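Long-range contacts in VgrG protein (Vibrio cholerae, PDB 4DTL), which carries an actin cross-linking domain that binds ATP and manganese ions and probably joins actin monomers covalently: residues A[27-32]-A[89-94]; A[171-176]-A[362-367]. All coordinates share one frame; numbering follows the deposited sequence.

How the contacts relate
Contacts 1 and 2 adjoin, their centres about 8 Å apart, and draw on neighbouring strands of one sheet. Strand 24-30 lies in the middle: one edge pairs with 85-97 in contact 1, the other with 173-180, which supplies half of contact 2. Probable hydrogen bonds run from E30 N to G172 O (2.8 Å) and from E28 N to Q174 O (3.0 Å). On the side away from the nucleotide, the 362-367 loop closes against both 24-30 and 173-180, with I27 CD1 3.6 Å from Y362 O. Both contacts reach ATP: contact 1 through its metal-binding glutamates and the ribose hydroxyls, contact 2 through T176 beside the sugar, with the side chain of Q174 about 3 Å from a manganese ion.

Contact 1. Residues A[27-32]-A[89-94]; sequences IENELA and VELVSY. With MN (manganese (II) ion), chain E; MN (manganese (II) ion), chain D; ATP (adenosine-5'-triphosphate), chain B.
E28 and E90 reach out from neighbouring antiparallel strands on the face that carries ATP, and their carboxylates meet at a manganese ion. Start at E28 CB, which sits 3.5 Å from E90 OE2. A chi1 of -68° sets CG beside the backbone N, 3.6 Å from ATP O3', and the extended chain beyond it carries the carboxylate to the metals. There the carboxylate divides its work. OE1 binds the chain D manganese at 2.3 Å, while OE2 bridges, lying 2.2 Å from the chain E manganese and 2.5 Å from the chain D one. E90 OE1 holds the chain E ion from the other strand at 2.3 Å, and the phosphates of ATP supply further oxygens to both metals. V92, on this same face, sets CG1 against ATP C3' and O5'.

At the sugar end the strands are tied by S93: its OG accepts from I27 N at 2.7 Å in a nearly straight bond (170°), and S93 N donates back to I27 O. S93 O takes the ribose O2' hydroxyl at 2.6 Å; I27 O receives a weak bond from O3'. N29 and L91 form the hydrogen-bonded pair between the non-hydrogen-bonded pairs E28-V92 and E30-E90. On the opposite face, L31 CD1 packs against L91 CD2, the two side chains crossing at a slant, with helix 101-124 covering them through M111 and F118.

With one carboxylate shared by two cations, and one ribose hydroxyl bonded firmly and the other weakly to main-chain oxygens, the strand pair contacts both the metal-bound triphosphate and the sugar; the metals probably offset the negative charge gathered here.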
ATOM      1  N   ILE A  27      -1.879  -3.535   7.344  1.00 20.31           N
ATOM      2  CA  ILE A  27      -0.869  -4.537   7.000  1.00 19.93           C
ATOM      3  C   ILE A  27      -1.289  -5.423   5.815  1.00 26.38           C
ATOM      4  O   ILE A  27      -2.479  -5.618   5.562  1.00 26.65           O
ATOM      5  CB  ILE A  27      -0.417  -5.372   8.238  1.00 22.45           C
ATOM      6  CG1 ILE A  27      -1.555  -6.245   8.821  1.00 22.49           C
ATOM      7  CG2 ILE A  27       0.252  -4.502   9.305  1.00 22.31           C
ATOM      8  CD1 ILE A  27      -1.098  -7.412   9.684  1.00 32.26           C
ATOM      9  N   GLU A  28      -0.288  -5.937   5.090  1.00 23.21           N
ATOM     10  CA  GLU A  28      -0.427  -6.864   3.969  1.00 22.66           C
ATOM     11  C   GLU A  28       0.404  -8.093   4.296  1.00 26.04           C
ATOM     12  O   GLU A  28       1.564  -7.976   4.708  1.00 24.41           O
ATOM     13  CB  GLU A  28       0.041  -6.238   2.661  1.00 23.96           C
ATOM     14  CG  GLU A  28      -0.855  -5.118   2.182  1.00 30.78           C
ATOM     15  CD  GLU A  28      -0.216  -4.334   1.056  1.00 45.70           C
ATOM     16  OE1 GLU A  28       0.605  -3.436   1.345  1.00 35.54           O
ATOM     17  OE2 GLU A  28      -0.453  -4.700  -0.115  1.00 47.66           O
ATOM     18  N   ASN A  29      -0.195  -9.272   4.135  1.00 23.26           N
ATOM     19  CA  ASN A  29       0.438 -10.535   4.491  1.00 23.59           C
ATOM     20  C   ASN A  29       0.240 -11.622   3.418  1.00 27.44           C
ATOM     21  O   ASN A  29      -0.809 -12.276   3.350  1.00 26.60           O
ATOM     22  CB  ASN A  29      -0.135 -10.984   5.836  1.00 27.23           C
ATOM     23  CG  ASN A  29       0.611 -12.091   6.523  1.00 51.11           C
ATOM     24  OD1 ASN A  29       1.827 -12.239   6.372  1.00 35.48           O
ATOM     25  ND2 ASN A  29      -0.105 -12.847   7.353  1.00 47.36           N
ATOM     26  N   GLU A  30       1.242 -11.790   2.562  1.00 24.68           N
ATOM     27  CA  GLU A  30       1.191 -12.806   1.510  1.00 24.91           C
ATOM     28  C   GLU A  30       1.504 -14.192   2.061  1.00 29.03           C
ATOM     29  O   GLU A  30       2.556 -14.389   2.678  1.00 28.04           O
ATOM     30  CB  GLU A  30       2.123 -12.448   0.370  1.00 26.46           C
ATOM     31  CG  GLU A  30       1.893 -13.296  -0.870  1.00 39.39           C
ATOM     32  CD  GLU A  30       2.948 -13.149  -1.945  1.00 65.58           C
ATOM     33  OE1 GLU A  30       2.620 -13.392  -3.130  1.00 54.92           O
ATOM     34  OE2 GLU A  30       4.104 -12.789  -1.614  1.00 68.89           O
ATOM     35  N   LEU A  31       0.554 -15.127   1.899  1.00 25.80           N
ATOM     36  CA  LEU A  31       0.670 -16.464   2.461  1.00 25.40           C
ATOM     37  C   LEU A  31       1.575 -17.365   1.629  1.00 30.90           C
ATOM     38  O   LEU A  31       1.729 -17.171   0.423  1.00 29.12           O
ATOM     39  CB  LEU A  31      -0.727 -17.098   2.692  1.00 24.72           C
ATOM     40  CG  LEU A  31      -1.677 -16.380   3.642  1.00 29.21           C
ATOM     41  CD1 LEU A  31      -3.017 -17.038   3.630  1.00 29.89           C
ATOM     42  CD2 LEU A  31      -1.115 -16.298   5.062  1.00 30.47           C
ATOM     43  N   ALA A  32       2.168 -18.365   2.284  1.00 29.93           N
ATOM     44  CA  ALA A  32       3.000 -19.373   1.637  1.00 29.83           C
ATOM     45  C   ALA A  32       2.410 -20.735   1.906  1.00 29.90           C
ATOM     46  O   ALA A  32       1.966 -20.997   3.024  1.00 28.90           O
ATOM     47  CB  ALA A  32       4.417 -19.317   2.178  1.00 31.15           C
ATOM     48  N   VAL A  89      -2.263 -15.897  -2.234  1.00 18.16           N
ATOM     49  CA  VAL A  89      -3.253 -15.277  -1.373  1.00 18.33           C
ATOM     50  C   VAL A  89      -2.535 -14.237  -0.548  1.00 25.07           C
ATOM     51  O   VAL A  89      -1.443 -14.493  -0.035  1.00 24.41           O
ATOM     52  CB  VAL A  89      -4.012 -16.319  -0.491  1.00 21.02           C
ATOM     53  CG1 VAL A  89      -4.869 -15.639   0.580  1.00 19.55           C
ATOM     54  CG2 VAL A  89      -4.860 -17.256  -1.345  1.00 20.58           C
ATOM     55  N   GLU A  90      -3.148 -13.061  -0.435  1.00 23.89           N
ATOM     56  CA  GLU A  90      -2.651 -12.002   0.409  1.00 23.83           C
ATOM     57  C   GLU A  90      -3.737 -11.553   1.353  1.00 24.95           C
ATOM     58  O   GLU A  90      -4.835 -11.213   0.915  1.00 21.98           O
ATOM     59  CB  GLU A  90      -2.123 -10.840  -0.410  1.00 25.17           C
ATOM     60  CG  GLU A  90      -1.415  -9.805   0.444  1.00 30.30           C
ATOM     61  CD  GLU A  90      -1.001  -8.576  -0.323  1.00 41.86           C
ATOM     62  OE1 GLU A  90      -1.869  -7.993  -1.009  1.00 37.66           O
ATOM     63  OE2 GLU A  90       0.184  -8.182  -0.228  1.00 39.56           O
ATOM     64  N   LEU A  91      -3.418 -11.543   2.647  1.00 20.75           N
ATOM     65  CA  LEU A  91      -4.338 -11.087   3.687  1.00 20.85           C
ATOM     66  C   LEU A  91      -4.076  -9.597   3.897  1.00 24.10           C
ATOM     67  O   LEU A  91      -2.938  -9.201   4.191  1.00 23.78           O
ATOM     68  CB  LEU A  91      -4.189 -11.905   4.988  1.00 20.46           C
ATOM     69  CG  LEU A  91      -4.263 -13.440   4.883  1.00 24.00           C
ATOM     70  CD1 LEU A  91      -4.284 -14.073   6.271  1.00 25.33           C
ATOM     71  CD2 LEU A  91      -5.460 -13.902   4.061  1.00 19.73           C
ATOM     72  N   VAL A  92      -5.105  -8.771   3.633  1.00 18.57           N
ATOM     73  CA  VAL A  92      -5.024  -7.305   3.694  1.00 17.44           C
ATOM     74  C   VAL A  92      -5.893  -6.775   4.826  1.00 20.67           C
ATOM     75  O   VAL A  92      -7.128  -6.782   4.721  1.00 20.10           O
ATOM     76  CB  VAL A  92      -5.364  -6.645   2.323  1.00 20.33           C
ATOM     77  CG1 VAL A  92      -5.172  -5.136   2.377  1.00 19.22           C
ATOM     78  CG2 VAL A  92      -4.520  -7.237   1.192  1.00 20.21           C
ATOM     79  N   SER A  93      -5.248  -6.310   5.911  1.00 15.93           N
ATOM     80  CA  SER A  93      -5.986  -5.808   7.064  1.00 16.09           C
ATOM     81  C   SER A  93      -6.801  -4.557   6.798  1.00 21.44           C
ATOM     82  O   SER A  93      -6.484  -3.779   5.898  1.00 21.09           O
ATOM     83  CB  SER A  93      -5.066  -5.596   8.260  1.00 17.43           C
ATOM     84  OG  SER A  93      -4.337  -4.387   8.124  1.00 19.65           O
ATOM     85  N   TYR A  94      -7.884  -4.398   7.564  1.00 17.20           N
ATOM     86  CA  TYR A  94      -8.669  -3.186   7.553  1.00 17.38           C
ATOM     87  C   TYR A  94      -7.848  -2.262   8.476  1.00 22.25           C
ATOM     88  O   TYR A  94      -7.374  -2.721   9.527  1.00 21.18           O
ATOM     89  CB  TYR A  94     -10.081  -3.461   8.092  1.00 18.97           C
ATOM     90  CG  TYR A  94     -10.980  -4.043   7.026  1.00 22.71           C
ATOM     91  CD1 TYR A  94     -11.046  -5.418   6.817  1.00 24.20           C
ATOM     92  CD2 TYR A  94     -11.708  -3.217   6.177  1.00 24.77           C
ATOM     93  CE1 TYR A  94     -11.855  -5.958   5.822  1.00 23.48           C
ATOM     94  CE2 TYR A  94     -12.513  -3.745   5.173  1.00 25.91           C
ATOM     95  CZ  TYR A  94     -12.575  -5.117   4.992  1.00 31.38           C
ATOM     96  OH  TYR A  94     -13.368  -5.623   3.997  1.00 29.66           O
TER
HETATM   97 MN    MN E 404      -1.400  -5.862  -1.686  1.00 54.37          MN
HETATM   98 MN    MN D 403       1.588  -3.395  -0.748  0.60 33.50          MN
HETATM   99  PG  ATP B 401       0.369  -4.174  -3.563  0.50 56.17           P
HETATM  100  O1G ATP B 401      -0.141  -5.505  -3.103  0.50 55.75           O
HETATM  101  O2G ATP B 401       1.777  -3.951  -3.115  0.50 55.25           O
HETATM  102  O3G ATP B 401       0.301  -4.084  -5.056  0.50 55.94           O
HETATM  103  PB  ATP B 401      -2.011  -3.236  -2.794  0.50 60.90           P
HETATM  104  O1B ATP B 401      -2.674  -3.148  -4.114  0.50 61.81           O
HETATM  105  O2B ATP B 401      -2.248  -4.585  -2.181  0.50 62.10           O
HETATM  106  O3B ATP B 401      -0.535  -3.005  -2.934  0.50 58.90           O
HETATM  107  PA  ATP B 401      -3.874  -2.491  -0.939  0.50 53.69           P
HETATM  108  O1A ATP B 401      -5.032  -1.592  -1.197  0.50 53.80           O
HETATM  109  O2A ATP B 401      -4.290  -3.950  -1.162  0.50 53.09           O
HETATM  110  O3A ATP B 401      -2.691  -2.170  -1.811  0.50 57.69           O
HETATM  111  O5' ATP B 401      -3.428  -2.319   0.589  0.50 47.06           O
HETATM  112  C5' ATP B 401      -3.318  -0.996   1.127  0.50 39.30           C
HETATM  113  C4' ATP B 401      -2.814  -1.041   2.542  0.50 32.72           C
HETATM  114  O4' ATP B 401      -3.085   0.243   3.140  0.50 30.81           O
HETATM  115  C3' ATP B 401      -3.481  -2.078   3.441  0.50 29.74           C
HETATM  116  O3' ATP B 401      -2.515  -2.692   4.278  0.50 29.31           O
HETATM  117  C2' ATP B 401      -4.518  -1.257   4.204  0.50 28.32           C
HETATM  118  O2' ATP B 401      -4.835  -1.804   5.475  0.50 26.04           O
HETATM  119  C1' ATP B 401      -3.809   0.076   4.334  0.50 29.25           C
HETATM  120  N9  ATP B 401      -4.679   1.230   4.521  0.50 26.31           N
HETATM  121  C8  ATP B 401      -5.817   1.536   3.825  0.50 23.25           C
HETATM  122  N7  ATP B 401      -6.422   2.620   4.240  0.50 22.48           N
HETATM  123  C5  ATP B 401      -5.620   3.063   5.281  0.50 22.87           C
HETATM  124  C6  ATP B 401      -5.703   4.183   6.138  0.50 22.61           C
HETATM  125  N6  ATP B 401      -6.710   5.066   6.113  0.50 23.42           N
HETATM  126  N1  ATP B 401      -4.711   4.358   7.041  0.50 21.45           N
HETATM  127  C2  ATP B 401      -3.722   3.462   7.095  0.50 20.57           C
HETATM  128  N3  ATP B 401      -3.556   2.359   6.361  0.50 21.04           N
HETATM  129  C4  ATP B 401      -4.540   2.222   5.464  0.50 23.61           C
HETATM  130  O   HOH W   1      -0.453 -17.836  -1.374  1.00 20.91           O

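Contact 2. Residues A[171-176]-A[362-367]. With ATP (adenosine-5'-triphosphate), chain B.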
ATOM      1  N   SER A 171       9.259 -11.439   4.387  1.00 43.97           N
ATOM      2  CA  SER A 171       9.389 -11.175   2.948  1.00 41.34           C
ATOM      3  C   SER A 171       8.046 -11.052   2.216  1.00 37.33           C
ATOM      4  O   SER A 171       7.998 -10.431   1.164  1.00 36.52           O
ATOM      5  CB  SER A 171      10.310 -12.189   2.270  1.00 44.77           C
ATOM      6  OG  SER A 171       9.745 -13.487   2.249  1.00 51.64           O
ATOM      7  N   GLY A 172       6.986 -11.642   2.767  1.00 29.36           N
ATOM      8  CA  GLY A 172       5.638 -11.528   2.214  1.00 27.29           C
ATOM      9  C   GLY A 172       4.824 -10.448   2.910  1.00 29.22           C
ATOM     10  O   GLY A 172       3.627 -10.306   2.652  1.00 28.25           O
ATOM     11  N   GLN A 173       5.470  -9.664   3.797  1.00 24.87           N
ATOM     12  CA  GLN A 173       4.821  -8.653   4.628  1.00 24.39           C
ATOM     13  C   GLN A 173       5.151  -7.207   4.330  1.00 27.12           C
ATOM     14  O   GLN A 173       6.300  -6.865   4.054  1.00 26.91           O
ATOM     15  CB  GLN A 173       5.047  -8.955   6.119  1.00 25.61           C
ATOM     16  CG  GLN A 173       4.318 -10.213   6.576  1.00 36.35           C
ATOM     17  CD  GLN A 173       4.595 -10.653   7.994  1.00 50.20           C
ATOM     18  OE1 GLN A 173       5.652 -10.392   8.578  1.00 38.68           O
ATOM     19  NE2 GLN A 173       3.664 -11.413   8.545  1.00 46.16           N
ATOM     20  N   GLN A 174       4.120  -6.361   4.420  1.00 22.74           N
ATOM     21  CA  GLN A 174       4.168  -4.912   4.265  1.00 21.77           C
ATOM     22  C   GLN A 174       3.261  -4.249   5.294  1.00 24.41           C
ATOM     23  O   GLN A 174       2.369  -4.880   5.846  1.00 22.87           O
ATOM     24  CB  GLN A 174       3.693  -4.513   2.878  1.00 23.46           C
ATOM     25  CG  GLN A 174       4.815  -4.299   1.884  1.00 40.55           C
ATOM     26  CD  GLN A 174       4.586  -5.030   0.616  1.00 55.06           C
ATOM     27  OE1 GLN A 174       3.898  -4.563  -0.280  1.00 43.19           O
ATOM     28  NE2 GLN A 174       5.104  -6.223   0.547  1.00 59.04           N
ATOM     29  N   ALA A 175       3.530  -2.978   5.569  1.00 19.91           N
ATOM     30  CA  ALA A 175       2.756  -2.152   6.477  1.00 18.75           C
ATOM     31  C   ALA A 175       2.532  -0.808   5.790  1.00 21.23           C
ATOM     32  O   ALA A 175       3.376  -0.371   4.997  1.00 19.15           O
ATOM     33  CB  ALA A 175       3.528  -1.956   7.766  1.00 19.22           C
ATOM     34  N   THR A 176       1.375  -0.177   6.054  1.00 18.91           N
ATOM     35  CA  THR A 176       1.010   1.131   5.502  1.00 18.37           C
ATOM     36  C   THR A 176       0.595   2.012   6.646  1.00 22.07           C
ATOM     37  O   THR A 176      -0.284   1.627   7.407  1.00 22.18           O
ATOM     38  CB  THR A 176      -0.028   1.018   4.359  1.00 26.21           C
ATOM     39  OG1 THR A 176       0.535   0.285   3.264  1.00 25.50           O
ATOM     40  CG2 THR A 176      -0.508   2.374   3.864  1.00 22.91           C
ATOM     41  N   TYR A 362       3.385  -5.097  14.761  1.00 22.38           N
ATOM     42  CA  TYR A 362       2.086  -4.974  14.083  1.00 21.58           C
ATOM     43  C   TYR A 362       1.829  -6.157  13.138  1.00 25.29           C
ATOM     44  O   TYR A 362       0.739  -6.273  12.569  1.00 24.66           O
ATOM     45  CB  TYR A 362       2.044  -3.677  13.255  1.00 22.04           C
ATOM     46  CG  TYR A 362       2.006  -2.418  14.082  1.00 23.29           C
ATOM     47  CD1 TYR A 362       0.799  -1.894  14.536  1.00 24.90           C
ATOM     48  CD2 TYR A 362       3.175  -1.731  14.396  1.00 24.32           C
ATOM     49  CE1 TYR A 362       0.756  -0.740  15.310  1.00 24.59           C
ATOM     50  CE2 TYR A 362       3.147  -0.579  15.181  1.00 25.27           C
ATOM     51  CZ  TYR A 362       1.936  -0.091  15.640  1.00 31.33           C
ATOM     52  OH  TYR A 362       1.907   1.056  16.390  1.00 32.82           O
ATOM     53  N   LEU A 363       2.853  -6.996  12.929  1.00 22.73           N
ATOM     54  CA  LEU A 363       2.776  -8.110  11.996  1.00 23.24           C
ATOM     55  C   LEU A 363       2.637  -9.455  12.682  1.00 29.08           C
ATOM     56  O   LEU A 363       3.297  -9.671  13.694  1.00 27.05           O
ATOM     57  CB  LEU A 363       3.980  -8.097  11.021  1.00 22.76           C
ATOM     58  CG  LEU A 363       3.897  -7.175   9.758  1.00 27.37           C
ATOM     59  CD1 LEU A 363       2.763  -7.567   8.803  1.00 27.84           C
ATOM     60  CD2 LEU A 363       3.839  -5.692  10.094  1.00 26.79           C
ATOM     61  N   PRO A 364       1.792 -10.372  12.146  1.00 29.02           N
ATOM     62  CA  PRO A 364       1.687 -11.704  12.764  1.00 30.09           C
ATOM     63  C   PRO A 364       2.890 -12.575  12.409  1.00 37.43           C
ATOM     64  O   PRO A 364       3.435 -12.458  11.307  1.00 36.18           O
ATOM     65  CB  PRO A 364       0.399 -12.266  12.167  1.00 31.41           C
ATOM     66  CG  PRO A 364       0.273 -11.585  10.840  1.00 35.29           C
ATOM     67  CD  PRO A 364       0.942 -10.255  10.941  1.00 30.46           C
ATOM     68  N   LYS A 365       3.318 -13.437  13.345  1.00 38.30           N
ATOM     69  CA  LYS A 365       4.451 -14.339  13.093  1.00 40.18           C
ATOM     70  C   LYS A 365       4.064 -15.783  13.310  1.00 47.31           C
ATOM     71  O   LYS A 365       3.529 -16.093  14.377  1.00 47.39           O
ATOM     72  CB  LYS A 365       5.666 -13.993  13.982  1.00 43.18           C
ATOM     73  CG  LYS A 365       6.167 -12.552  13.892  1.00 58.08           C
ATOM     74  CD  LYS A 365       6.551 -12.112  12.468  1.00 67.86           C
ATOM     75  CE  LYS A 365       7.464 -10.911  12.454  1.00 75.89           C
ATOM     76  NZ  LYS A 365       6.866  -9.719  13.118  1.00 80.21           N
ATOM     77  N   THR A 366       4.329 -16.670  12.311  1.00 46.22           N
ATOM     78  CA  THR A 366       4.040 -18.106  12.431  1.00 47.08           C
ATOM     79  C   THR A 366       4.887 -18.675  13.585  1.00 51.87           C
ATOM     80  O   THR A 366       4.349 -19.345  14.472  1.00 52.05           O
ATOM     81  CB  THR A 366       4.287 -18.855  11.106  1.00 59.51           C
ATOM     82  OG1 THR A 366       3.466 -18.295  10.081  1.00 61.56           O
ATOM     83  CG2 THR A 366       4.003 -20.349  11.223  1.00 59.09           C
ATOM     84  N   GLU A 367       6.180 -18.344  13.575  1.00 48.43           N
ATOM     85  CA  GLU A 367       7.136 -18.772  14.588  1.00 86.71           C
ATOM     86  C   GLU A 367       7.003 -17.983  15.873  1.00119.71           C
ATOM     87  O   GLU A 367       6.250 -18.362  16.773  1.00 83.41           O
TER
HETATM   88  PG  ATP B 401       0.369  -4.174  -3.563  0.50 56.17           P
HETATM   89  O1G ATP B 401      -0.141  -5.505  -3.103  0.50 55.75           O
HETATM   90  O2G ATP B 401       1.777  -3.951  -3.115  0.50 55.25           O
HETATM   91  O3G ATP B 401       0.301  -4.084  -5.056  0.50 55.94           O
HETATM   92  PB  ATP B 401      -2.011  -3.236  -2.794  0.50 60.90           P
HETATM   93  O1B ATP B 401      -2.674  -3.148  -4.114  0.50 61.81           O
HETATM   94  O2B ATP B 401      -2.248  -4.585  -2.181  0.50 62.10           O
HETATM   95  O3B ATP B 401      -0.535  -3.005  -2.934  0.50 58.90           O
HETATM   96  PA  ATP B 401      -3.874  -2.491  -0.939  0.50 53.69           P
HETATM   97  O1A ATP B 401      -5.032  -1.592  -1.197  0.50 53.80           O
HETATM   98  O2A ATP B 401      -4.290  -3.950  -1.162  0.50 53.09           O
HETATM   99  O3A ATP B 401      -2.691  -2.170  -1.811  0.50 57.69           O
HETATM  100  O5' ATP B 401      -3.428  -2.319   0.589  0.50 47.06           O
HETATM  101  C5' ATP B 401      -3.318  -0.996   1.127  0.50 39.30           C
HETATM  102  C4' ATP B 401      -2.814  -1.041   2.542  0.50 32.72           C
HETATM  103  O4' ATP B 401      -3.085   0.243   3.140  0.50 30.81           O
HETATM  104  C3' ATP B 401      -3.481  -2.078   3.441  0.50 29.74           C
HETATM  105  O3' ATP B 401      -2.515  -2.692   4.278  0.50 29.31           O
HETATM  106  C2' ATP B 401      -4.518  -1.257   4.204  0.50 28.32           C
HETATM  107  O2' ATP B 401      -4.835  -1.804   5.475  0.50 26.04           O
HETATM  108  C1' ATP B 401      -3.809   0.076   4.334  0.50 29.25           C
HETATM  109  N9  ATP B 401      -4.679   1.230   4.521  0.50 26.31           N
HETATM  110  C8  ATP B 401      -5.817   1.536   3.825  0.50 23.25           C
HETATM  111  N7  ATP B 401      -6.422   2.620   4.240  0.50 22.48           N
HETATM  112  C5  ATP B 401      -5.620   3.063   5.281  0.50 22.87           C
HETATM  113  C6  ATP B 401      -5.703   4.183   6.138  0.50 22.61           C
HETATM  114  N6  ATP B 401      -6.710   5.066   6.113  0.50 23.42           N
HETATM  115  N1  ATP B 401      -4.711   4.358   7.041  0.50 21.45           N
HETATM  116  C2  ATP B 401      -3.722   3.462   7.095  0.50 20.57           C
HETATM  117  N3  ATP B 401      -3.556   2.359   6.361  0.50 21.04           N
HETATM  118  C4  ATP B 401      -4.540   2.222   5.464  0.50 23.61           C
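L363 lies along Q173, the two side chains running antiparallel alongside each other. Its CD1 methyl runs against the aliphatic part of the glutamine and ends 3.7 Å from Q173 CD, while L363 CB stands 3.7 Å from Q173 OE1. The other branch, CD2, reaches more loosely to A175 CB at 4.4 Å, two residues further along the strand.

P364 follows and makes the polar link. Its carbonyl O accepts from Q173 NE2 at 3.0 Å, with an N-H...O angle of 161°; the donor lies in the carbonyl plane and the acceptor only 4° out of the amide plane. Q173 is extended beyond CG, which carries the amide out to this carbonyl. NE2 also donates to N29 OD1, so two acceptors hold the amide's rotation. The proline ring, its CD 3.8 Å from Q173 NE2, packs on I27 and on M111 and L112 of helix 101-124.

K365 makes a looser contact, its CE 4.3 Å from Q173 OE1, its NZ being bonded to Q360. T366 OG1 then hydrogen-bonds M168 N, in the loop that precedes the strand.

The loop thus covers the face of strand 173-180 turned away from ATP, while T176 CB, 3.4 Å from ATP O4', touches the sugar. A sheet backed by helix and loop, with nucleotide and manganese on the other face, is consistent with the glutamine synthetase-like ligase fold.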